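Local coordinates for Glyoxalase/bleomycin resistance protein/dioxygenase (Alicyclobacillus acidocaldarius subsp. acidocaldarius, PDB 3RRI) that probably works as a metal-dependent enzyme of the vicinal oxygen chelate superfamily, perhaps a dioxygenase, with its substrate and reaction undefined, at residues F26-G32 against R91-F95; A14-R18 against D117-N121; H70-R76 against L122-Y128. One frame throughout, in Å; residues are numbered along the deposited sequence.

How the contacts relate
Contact 3 is the buried core of the second βαβββ module, a parallel strand pair held mainly by backbone hydrogen bonds. Contacts 1 and 2 join the two modules: contact 1, partly buried, by apolar packing and one arginine-to-carbonyl bond, contact 2, largely buried, by polar side chains grasping backbone atoms. The three contact centres lie about 13 to 17 Å apart, yet side chains of each touch those of the other two. Tyr27 OH of contact 1 probably hydrogen-bonds to Asp117 OD2 of contact 2 (2.6 Å), and Leu31 CD2 reaches Leu123 CD2 of contact 3 at 3.8 Å. Ile15 CD1 meets Phe71 CZ at 3.9 Å. Contacts 2 and 3 both touch the fourth subunit.

Contact 1 of 3, residues F26-G32 against R91-F95; sequences FYVTKLG and RGIPF
Lys30, Ile93 and Arg91 carry most of the 332 Å² buried where the end of helix 20-30 meets the extended link between helix 78-90 and strand 95-98. The first segment is helical over 26-30 and widens into a pi-type turn, with Leu31 N bonded to Phe26 O at 2.9 Å; Gly32 takes positive phi (88°/13°), its N on Val28 O at 3.0 Å. In the other segment Gly92 (71°/34°) ends its helix in a Schellman motif, after which 93-95 are extended. The closest CA pair is Lys30 with Arg91, 6.3 Å. Arg91, with chi1 m and the rest of the chain trans, brings NH1 to Lys30 O at 2.9 Å (160°), a carbonyl in the last turn; its NH2 forms a salt bridge with Glu108 of the second subunit. Ile93 (m, t) supplies the apolar centre: CD1 lies 3.9 Å from Lys30 CB and 3.8 Å from Leu31 CD1, and CG2 is 3.4 Å from CE1 of Phe26, a t rotamer. Lys30 (chi1 m, -67°; chi2 145°, off the wells) brings NZ to 4.0 Å from Pro94 CD, which also approaches the Phe26 ring edge, CE1 to CD at 4.3 Å. Leu115 touches both Leu31 and Ile93. A first-module helix end seated against the helix-to-strand link of the second module fits the paired βαβββ architecture of the vicinal oxygen chelate fold.

Contact 2 of 3, residues A14-R18 against D117-N121; sequences AIPAR and DPSNN
An Asx turn in the hairpin between strands 110-116 and 122-128 faces the end of strand 10-17, so this contact joins the two βαβββ modules of the vicinal oxygen chelate fold. Residues 14-17 are extended; Asp117 to Asn120 form a type I turn, with Asn120 N on Asp117 O at 2.9 Å, Asn120 in left-handed conformation (66°/20°) and Asp117 N closing on Asn121 O at 3.0 Å. Ala17 and Ser119 are the closest CA pair, 5.7 Å; Ile15 CA and Asn121 CA are 7.5 Å apart.

Asp117 (chi1 88°) organises the turn: OD1 accepts from Ser119 N at 2.9 Å and Asn121 N at 3.0 Å, while OD2 accepts from Asn121 ND2 at 3.1 Å and is also hydrogen-bonded to Tyr27 OH of helix 20-30. Asn121 (m) directs ND2 across to Pro16 O at 2.9 Å (139°), and its OD1 is taken by Arg69 of the fourth subunit. Pro16 O has a second donor, a water at 2.9 Å that also donates to Asp117 OD2 at 2.7 Å, so one carbonyl is held both directly and through solvent. Ile15 CD1 covers this polar cluster, 3.7 Å from Asp117 OD2.

Beyond it, Arg18 lays a guanidinium face over the Pro118 carbonyl, CZ to O 3.1 Å; Arg18 NE and NH1 are each 3.3 Å from Pro118 O, at angles too poor for hydrogen bonds. Its charge pairs with Glu22, and Trp60 adds a cation-pi contact. Where the strand ends, Ser119 OG (m) accepts from Arg18 N at 2.9 Å and a nearly straight 170°.

Contact 3 of 3, residues H70-R76 against L122-Y128; sequences HFGITFR and LLEFKYY. With ACT (acetate ion), chain D.
The second βαβββ module pairs its first and last strands here, 70-74 parallel to 122-128, axes approaching to 4.4 Å, at 28°. Phe71 lies opposite Leu123 and Thr74 opposite Lys126 (CA-CA 5.0 and 4.6 Å). Phe71 N bonds Leu122 O at 3.0 Å and Phe71 O receives Glu124 N at 2.7 Å; Lys126 N reaches Ile73 O at 3.1 Å and Phe75 N reaches Lys126 O at 3.0 Å. At Gly72 an ideal CB would lie 1.8 Å from Glu124 O. Phe71 (chi1 p, bringing CZ 3.7 Å from Leu123 CG), Ile73 and Phe75 pack against Leu123 and Phe125 on one face. The other face carries His70, Thr74, Glu124, Lys126 and Tyr128 (chi1 m); Lys126 NZ donates to Tyr128 OH (2.9 Å), which donates to acetate O (2.7 Å), probably from the crystallisation liquor. A strand of the fourth subunit, whose Arg37 also binds the acetate, extends the sheet beyond 70-74, consistent with intersubunit module pairing in vicinal oxygen chelate proteins.

Contact 1 of 3, residues F26-G32 against R91-F95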
loop_
_atom_site.group_PDB
_atom_site.type_symbol
_atom_site.label_atom_id
_atom_site.label_comp_id
_atom_site.label_asym_id
_atom_site.label_seq_id
_atom_site.Cartn_x
_atom_site.Cartn_y
_atom_site.Cartn_z
ATOM N N PHE A 26 -32.381 2.731 7.914
ATOM C CA PHE A 26 -31.959 1.487 7.317
ATOM C C PHE A 26 -30.436 1.466 7.142
ATOM O O PHE A 26 -29.743 0.556 7.607
ATOM C CB PHE A 26 -32.644 1.262 5.979
ATOM C CG PHE A 26 -32.273 -0.026 5.329
ATOM C CD1 PHE A 26 -32.976 -1.200 5.646
ATOM C CD2 PHE A 26 -31.200 -0.110 4.421
ATOM C CE1 PHE A 26 -32.614 -2.389 5.072
ATOM C CE2 PHE A 26 -30.847 -1.286 3.839
ATOM C CZ PHE A 26 -31.550 -2.453 4.177
ATOM N N TYR A 27 -29.904 2.445 6.414
ATOM C CA TYR A 27 -28.516 2.383 6.002
ATOM C C TYR A 27 -27.519 2.718 7.107
ATOM O O TYR A 27 -26.456 2.152 7.143
ATOM C CB TYR A 27 -28.253 3.311 4.793
ATOM C CG TYR A 27 -28.798 2.701 3.531
ATOM C CD1 TYR A 27 -28.130 1.662 2.906
ATOM C CD2 TYR A 27 -30.030 3.114 2.974
ATOM C CE1 TYR A 27 -28.636 1.044 1.784
ATOM C CE2 TYR A 27 -30.565 2.474 1.848
ATOM C CZ TYR A 27 -29.863 1.442 1.240
ATOM O OH TYR A 27 -30.348 0.822 0.129
ATOM N N VAL A 28 -27.848 3.681 7.948
ATOM C CA VAL A 28 -26.948 4.134 8.992
ATOM C C VAL A 28 -27.236 3.337 10.266
ATOM O O VAL A 28 -26.402 2.549 10.703
ATOM C CB VAL A 28 -27.066 5.636 9.248
ATOM C CG1 VAL A 28 -26.182 6.059 10.382
ATOM C CG2 VAL A 28 -26.728 6.454 7.958
ATOM N N THR A 29 -28.415 3.500 10.835
ATOM C CA THR A 29 -28.665 2.911 12.144
ATOM C C THR A 29 -28.567 1.391 12.117
ATOM O O THR A 29 -27.903 0.809 12.984
ATOM C CB THR A 29 -30.036 3.302 12.704
ATOM O OG1 THR A 29 -30.154 4.735 12.738
ATOM C CG2 THR A 29 -30.209 2.771 14.151
ATOM N N LYS A 30 -29.210 0.741 11.157
ATOM C CA LYS A 30 -29.160 -0.726 11.134
ATOM C C LYS A 30 -27.966 -1.254 10.370
ATOM O O LYS A 30 -27.212 -2.060 10.900
ATOM C CB LYS A 30 -30.436 -1.329 10.570
ATOM C CG LYS A 30 -31.668 -1.112 11.447
ATOM C CD LYS A 30 -32.918 -0.912 10.640
ATOM C CE LYS A 30 -33.162 -2.031 9.663
ATOM N NZ LYS A 30 -34.564 -1.953 9.124
ATOM N N LEU A 31 -27.752 -0.827 9.126
ATOM C CA LEU A 31 -26.690 -1.459 8.337
ATOM C C LEU A 31 -25.247 -1.037 8.749
ATOM O O LEU A 31 -24.256 -1.715 8.442
ATOM C CB LEU A 31 -26.906 -1.260 6.826
ATOM C CG LEU A 31 -26.108 -2.122 5.848
ATOM C CD1 LEU A 31 -26.424 -3.636 5.981
ATOM C CD2 LEU A 31 -26.376 -1.655 4.428
ATOM N N GLY A 32 -25.133 0.104 9.441
ATOM C CA GLY A 32 -23.861 0.555 9.947
ATOM C C GLY A 32 -23.051 1.399 8.987
ATOM O O GLY A 32 -21.896 1.615 9.233
ATOM N N ARG A 91 -29.502 -7.543 14.016
ATOM C CA ARG A 91 -30.223 -6.281 14.005
ATOM C C ARG A 91 -31.564 -6.309 13.268
ATOM O O ARG A 91 -32.246 -5.294 13.189
ATOM C CB ARG A 91 -29.321 -5.195 13.435
ATOM C CG ARG A 91 -28.166 -4.916 14.327
ATOM C CD ARG A 91 -27.388 -3.720 13.798
ATOM N NE ARG A 91 -26.285 -3.350 14.668
ATOM C CZ ARG A 91 -25.385 -2.425 14.361
ATOM N NH1 ARG A 91 -25.421 -1.823 13.148
ATOM N NH2 ARG A 91 -24.431 -2.109 15.240
ATOM N N GLY A 92 -31.983 -7.471 12.788
ATOM C CA GLY A 92 -33.309 -7.622 12.237
ATOM C C GLY A 92 -33.517 -6.933 10.890
ATOM O O GLY A 92 -34.608 -6.454 10.588
ATOM N N ILE A 93 -32.474 -6.908 10.059
ATOM C CA ILE A 93 -32.581 -6.254 8.750
ATOM C C ILE A 93 -33.278 -7.200 7.796
ATOM O O ILE A 93 -32.935 -8.378 7.751
ATOM C CB ILE A 93 -31.210 -5.849 8.149
ATOM C CG1 ILE A 93 -30.428 -5.011 9.152
ATOM C CG2 ILE A 93 -31.446 -5.097 6.807
ATOM C CD1 ILE A 93 -29.093 -4.425 8.603
ATOM N N PRO A 94 -34.274 -6.711 7.040
ATOM C CA PRO A 94 -35.000 -7.693 6.246
ATOM C C PRO A 94 -34.145 -8.308 5.164
ATOM O O PRO A 94 -33.461 -7.580 4.451
ATOM C CB PRO A 94 -36.150 -6.884 5.609
ATOM C CG PRO A 94 -36.262 -5.684 6.405
ATOM C CD PRO A 94 -34.965 -5.413 7.100
ATOM N N PHE A 95 -34.211 -9.624 5.032
ATOM C CA PHE A 95 -33.653 -10.350 3.899
ATOM C C PHE A 95 -34.691 -10.544 2.786
ATOM O O PHE A 95 -35.857 -10.878 3.046
ATOM C CB PHE A 95 -33.153 -11.727 4.335
ATOM C CG PHE A 95 -31.869 -11.689 5.105
ATOM C CD1 PHE A 95 -31.834 -11.194 6.395
ATOM C CD2 PHE A 95 -30.679 -12.139 4.551
ATOM C CE1 PHE A 95 -30.620 -11.159 7.125
ATOM C CE2 PHE A 95 -29.492 -12.090 5.267
ATOM C CZ PHE A 95 -29.465 -11.578 6.550
#

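Contact 2 of 3, residues A14-R18 against D117-N121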
loop_
_atom_site.group_PDB
_atom_site.type_symbol
_atom_site.label_atom_id
_atom_site.label_comp_id
_atom_site.label_asym_id
_atom_site.label_seq_id
_atom_site.Cartn_x
_atom_site.Cartn_y
_atom_site.Cartn_z
ATOM N N ALA A 14 -26.692 5.945 -7.302
ATOM C CA ALA A 14 -27.894 6.614 -6.886
ATOM C C ALA A 14 -29.081 5.622 -6.967
ATOM O O ALA A 14 -29.232 4.908 -7.943
ATOM C CB ALA A 14 -28.126 7.860 -7.835
ATOM N N ILE A 15 -29.915 5.661 -5.939
ATOM C CA ILE A 15 -31.094 4.821 -5.860
ATOM C C ILE A 15 -32.227 5.688 -5.292
ATOM O O ILE A 15 -31.980 6.678 -4.573
ATOM C CB ILE A 15 -30.879 3.606 -4.919
ATOM C CG1 ILE A 15 -30.446 4.058 -3.505
ATOM C CG2 ILE A 15 -29.927 2.584 -5.567
ATOM C CD1 ILE A 15 -30.428 2.840 -2.493
ATOM N N PRO A 16 -33.482 5.283 -5.561
ATOM C CA PRO A 16 -34.594 5.980 -4.962
ATOM C C PRO A 16 -34.845 5.628 -3.480
ATOM O O PRO A 16 -34.648 4.472 -3.066
ATOM C CB PRO A 16 -35.776 5.523 -5.810
ATOM C CG PRO A 16 -35.402 4.222 -6.310
ATOM C CD PRO A 16 -33.902 4.188 -6.431
ATOM N N ALA A 17 -35.269 6.621 -2.711
ATOM C CA ALA A 17 -35.747 6.451 -1.339
ATOM C C ALA A 17 -37.087 7.135 -1.249
ATOM O O ALA A 17 -37.191 8.312 -1.550
ATOM C CB ALA A 17 -34.795 7.072 -0.347
ATOM N N ARG A 18 -38.111 6.427 -0.806
ATOM C CA ARG A 18 -39.434 7.043 -0.639
ATOM C C ARG A 18 -39.490 8.041 0.523
ATOM O O ARG A 18 -40.365 8.915 0.567
ATOM C CB ARG A 18 -40.481 5.949 -0.472
ATOM C CG ARG A 18 -40.384 5.209 0.812
ATOM C CD ARG A 18 -41.230 3.967 0.745
ATOM N NE ARG A 18 -41.270 3.344 2.063
ATOM C CZ ARG A 18 -41.947 2.233 2.334
ATOM N NH1 ARG A 18 -42.633 1.625 1.379
ATOM N NH2 ARG A 18 -41.947 1.748 3.580
ATOM N N ASP A 117 -34.106 -2.869 1.145
ATOM C CA ASP A 117 -34.322 -1.602 1.813
ATOM C C ASP A 117 -35.825 -1.195 1.781
ATOM O O ASP A 117 -36.638 -1.877 1.149
ATOM C CB ASP A 117 -33.314 -0.516 1.334
ATOM C CG ASP A 117 -33.747 0.277 0.122
ATOM O OD1 ASP A 117 -34.852 0.080 -0.383
ATOM O OD2 ASP A 117 -32.925 1.170 -0.303
ATOM N N PRO A 118 -36.189 -0.129 2.506
ATOM C CA PRO A 118 -37.630 0.168 2.643
ATOM C C PRO A 118 -38.318 0.585 1.340
ATOM O O PRO A 118 -39.545 0.592 1.273
ATOM C CB PRO A 118 -37.661 1.288 3.684
ATOM C CG PRO A 118 -36.390 1.146 4.435
ATOM C CD PRO A 118 -35.389 0.673 3.437
ATOM N N SER A 119 -37.526 0.941 0.323
ATOM C CA SER A 119 -38.062 1.279 -0.964
ATOM C C SER A 119 -37.823 0.170 -1.989
ATOM O O SER A 119 -37.861 0.400 -3.192
ATOM C CB SER A 119 -37.462 2.611 -1.424
ATOM O OG SER A 119 -37.639 3.597 -0.462
ATOM N N ASN A 120 -37.602 -1.059 -1.488
ATOM C CA ASN A 120 -37.473 -2.269 -2.303
ATOM C C ASN A 120 -36.249 -2.330 -3.209
ATOM O O ASN A 120 -36.205 -3.115 -4.129
ATOM C CB ASN A 120 -38.745 -2.558 -3.123
ATOM C CG ASN A 120 -39.941 -2.892 -2.246
ATOM O OD1 ASN A 120 -39.796 -3.394 -1.113
ATOM N ND2 ASN A 120 -41.136 -2.614 -2.769
ATOM N N ASN A 121 -35.234 -1.521 -2.900
ATOM C CA ASN A 121 -33.918 -1.732 -3.490
ATOM C C ASN A 121 -33.267 -2.982 -2.930
ATOM O O ASN A 121 -33.320 -3.210 -1.701
ATOM C CB ASN A 121 -33.002 -0.542 -3.219
ATOM C CG ASN A 121 -33.482 0.706 -3.923
ATOM O OD1 ASN A 121 -33.462 0.767 -5.146
ATOM N ND2 ASN A 121 -33.948 1.658 -3.158
HETATM O O HOH W 1 -33.499 3.851 -0.497
#

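Contact 3 of 3, residues H70-R76 against L122-Y128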
loop_
_atom_site.group_PDB
_atom_site.type_symbol
_atom_site.label_atom_id
_atom_site.label_comp_id
_atom_site.label_asym_id
_atom_site.label_seq_id
_atom_site.Cartn_x
_atom_site.Cartn_y
_atom_site.Cartn_z
ATOM N N HIS A 70 -29.795 -4.686 -8.733
ATOM C CA HIS A 70 -29.354 -4.861 -7.361
ATOM C C HIS A 70 -27.914 -4.388 -7.248
ATOM O O HIS A 70 -27.272 -4.158 -8.277
ATOM C CB HIS A 70 -29.485 -6.329 -6.879
ATOM C CG HIS A 70 -28.888 -7.361 -7.786
ATOM N ND1 HIS A 70 -29.669 -8.116 -8.630
ATOM C CD2 HIS A 70 -27.621 -7.850 -7.907
ATOM C CE1 HIS A 70 -28.903 -8.995 -9.256
ATOM N NE2 HIS A 70 -27.660 -8.857 -8.837
ATOM N N PHE A 71 -27.422 -4.198 -6.031
ATOM C CA PHE A 71 -26.060 -3.713 -5.831
ATOM C C PHE A 71 -25.523 -4.218 -4.518
ATOM O O PHE A 71 -26.309 -4.643 -3.646
ATOM C CB PHE A 71 -26.025 -2.170 -5.823
ATOM C CG PHE A 71 -26.748 -1.545 -4.665
ATOM C CD1 PHE A 71 -26.058 -1.123 -3.517
ATOM C CD2 PHE A 71 -28.121 -1.339 -4.735
ATOM C CE1 PHE A 71 -26.735 -0.516 -2.439
ATOM C CE2 PHE A 71 -28.816 -0.751 -3.677
ATOM C CZ PHE A 71 -28.112 -0.345 -2.510
ATOM N N GLY A 72 -24.235 -4.090 -4.323
ATOM C CA GLY A 72 -23.649 -4.379 -3.048
ATOM C C GLY A 72 -22.171 -4.499 -3.133
ATOM O O GLY A 72 -21.533 -3.889 -4.017
ATOM N N ILE A 73 -21.602 -5.256 -2.210
ATOM C CA ILE A 73 -20.164 -5.434 -2.078
ATOM C C ILE A 73 -19.809 -6.896 -2.208
ATOM O O ILE A 73 -20.518 -7.752 -1.650
ATOM C CB ILE A 73 -19.623 -4.894 -0.739
ATOM C CG1 ILE A 73 -20.099 -3.455 -0.492
ATOM C CG2 ILE A 73 -18.114 -5.056 -0.676
ATOM C CD1 ILE A 73 -19.575 -2.366 -1.534
ATOM N N THR A 74 -18.720 -7.188 -2.895
ATOM C CA THR A 74 -18.111 -8.522 -2.923
ATOM C C THR A 74 -16.856 -8.461 -2.085
ATOM O O THR A 74 -15.970 -7.646 -2.302
ATOM C CB THR A 74 -17.822 -8.966 -4.341
ATOM O OG1 THR A 74 -19.032 -8.926 -5.086
ATOM C CG2 THR A 74 -17.142 -10.356 -4.425
ATOM N N PHE A 75 -16.830 -9.252 -1.012
ATOM C CA PHE A 75 -15.761 -9.182 -0.057
ATOM C C PHE A 75 -14.667 -10.190 -0.364
ATOM O O PHE A 75 -14.958 -11.349 -0.608
ATOM C CB PHE A 75 -16.282 -9.497 1.365
ATOM C CG PHE A 75 -17.254 -8.501 1.877
ATOM C CD1 PHE A 75 -16.815 -7.241 2.317
ATOM C CD2 PHE A 75 -18.613 -8.780 1.912
ATOM C CE1 PHE A 75 -17.731 -6.319 2.769
ATOM C CE2 PHE A 75 -19.519 -7.858 2.376
ATOM C CZ PHE A 75 -19.083 -6.617 2.778
ATOM N N ARG A 76 -13.409 -9.758 -0.330
ATOM C CA ARG A 76 -12.290 -10.680 -0.537
ATOM C C ARG A 76 -12.145 -11.620 0.661
ATOM O O ARG A 76 -11.840 -12.803 0.489
ATOM C CB ARG A 76 -10.946 -9.981 -0.783
ATOM C CG ARG A 76 -9.889 -10.980 -1.312
ATOM C CD ARG A 76 -8.731 -10.304 -2.009
ATOM N NE ARG A 76 -9.143 -9.411 -3.110
ATOM C CZ ARG A 76 -8.857 -9.566 -4.407
ATOM N NH1 ARG A 76 -8.151 -10.616 -4.837
ATOM N NH2 ARG A 76 -9.279 -8.648 -5.292
ATOM N N LEU A 122 -32.679 -3.777 -3.808
ATOM C CA LEU A 122 -32.054 -5.047 -3.420
ATOM C C LEU A 122 -30.528 -4.888 -3.275
ATOM O O LEU A 122 -29.851 -4.460 -4.225
ATOM C CB LEU A 122 -32.368 -6.142 -4.416
ATOM C CG LEU A 122 -33.835 -6.615 -4.528
ATOM C CD1 LEU A 122 -33.941 -7.680 -5.597
ATOM C CD2 LEU A 122 -34.431 -7.115 -3.177
ATOM N N LEU A 123 -30.018 -5.237 -2.090
ATOM C CA LEU A 123 -28.607 -5.241 -1.765
ATOM C C LEU A 123 -28.141 -6.674 -1.797
ATOM O O LEU A 123 -28.680 -7.501 -1.052
ATOM C CB LEU A 123 -28.372 -4.688 -0.381
ATOM C CG LEU A 123 -28.586 -3.179 -0.167
ATOM C CD1 LEU A 123 -30.043 -2.853 -0.259
ATOM C CD2 LEU A 123 -27.981 -2.742 1.159
ATOM N N GLU A 124 -27.143 -6.971 -2.614
ATOM C CA GLU A 124 -26.549 -8.304 -2.622
ATOM C C GLU A 124 -25.109 -8.250 -2.143
ATOM O O GLU A 124 -24.321 -7.411 -2.595
ATOM C CB GLU A 124 -26.586 -8.944 -3.997
ATOM C CG GLU A 124 -26.038 -10.378 -3.965
ATOM C CD GLU A 124 -25.816 -11.026 -5.323
ATOM O OE1 GLU A 124 -25.671 -10.301 -6.342
ATOM O OE2 GLU A 124 -25.782 -12.292 -5.366
ATOM N N PHE A 125 -24.743 -9.133 -1.217
ATOM C CA PHE A 125 -23.378 -9.261 -0.748
ATOM C C PHE A 125 -22.872 -10.618 -1.122
ATOM O O PHE A 125 -23.642 -11.580 -1.044
ATOM C CB PHE A 125 -23.280 -8.991 0.752
ATOM C CG PHE A 125 -23.744 -7.620 1.108
ATOM C CD1 PHE A 125 -22.857 -6.542 0.967
ATOM C CD2 PHE A 125 -25.034 -7.365 1.479
ATOM C CE1 PHE A 125 -23.270 -5.243 1.238
ATOM C CE2 PHE A 125 -25.437 -6.062 1.758
ATOM C CZ PHE A 125 -24.551 -4.998 1.617
ATOM N N LYS A 126 -21.622 -10.696 -1.561
ATOM C CA LYS A 126 -21.075 -11.914 -2.120
ATOM C C LYS A 126 -19.681 -12.217 -1.565
ATOM O O LYS A 126 -18.955 -11.334 -1.147
ATOM C CB LYS A 126 -20.942 -11.818 -3.656
ATOM C CG LYS A 126 -22.221 -11.607 -4.420
ATOM C CD LYS A 126 -22.040 -11.841 -5.937
ATOM C CE LYS A 126 -21.528 -10.539 -6.618
ATOM N NZ LYS A 126 -21.590 -10.652 -8.137
ATOM N N TYR A 127 -19.334 -13.495 -1.575
ATOM C CA TYR A 127 -17.993 -13.953 -1.350
ATOM C C TYR A 127 -17.676 -15.068 -2.340
ATOM O O TYR A 127 -18.390 -16.084 -2.369
ATOM C CB TYR A 127 -17.835 -14.479 0.093
ATOM C CG TYR A 127 -16.563 -15.224 0.297
ATOM C CD1 TYR A 127 -15.376 -14.551 0.491
ATOM C CD2 TYR A 127 -16.524 -16.634 0.247
ATOM C CE1 TYR A 127 -14.210 -15.198 0.665
ATOM C CE2 TYR A 127 -15.332 -17.293 0.403
ATOM C CZ TYR A 127 -14.171 -16.574 0.594
ATOM O OH TYR A 127 -12.957 -17.213 0.760
ATOM N N TYR A 128 -16.609 -14.920 -3.141
ATOM C CA TYR A 128 -16.195 -15.903 -4.123
ATOM C C TYR A 128 -15.098 -16.784 -3.553
ATOM O O TYR A 128 -14.132 -16.308 -2.952
ATOM C CB TYR A 128 -15.687 -15.232 -5.441
ATOM C CG TYR A 128 -16.791 -14.638 -6.289
ATOM C CD1 TYR A 128 -17.309 -15.332 -7.361
ATOM C CD2 TYR A 128 -17.293 -13.367 -6.009
ATOM C CE1 TYR A 128 -18.325 -14.804 -8.138
ATOM C CE2 TYR A 128 -18.319 -12.803 -6.784
ATOM C CZ TYR A 128 -18.818 -13.516 -7.860
ATOM O OH TYR A 128 -19.824 -12.939 -8.608
HETATM C C ACT D . -21.772 -13.337 -11.376
HETATM O O ACT D . -20.963 -14.070 -10.723
HETATM O OXT ACT D . -22.080 -12.212 -10.896
HETATM C CH3 ACT D . -22.327 -13.789 -12.689
HETATM O O HOH W 2 -14.945 -12.613 -3.010
HETATM O O HOH W 3 -12.664 -14.213 -2.375
#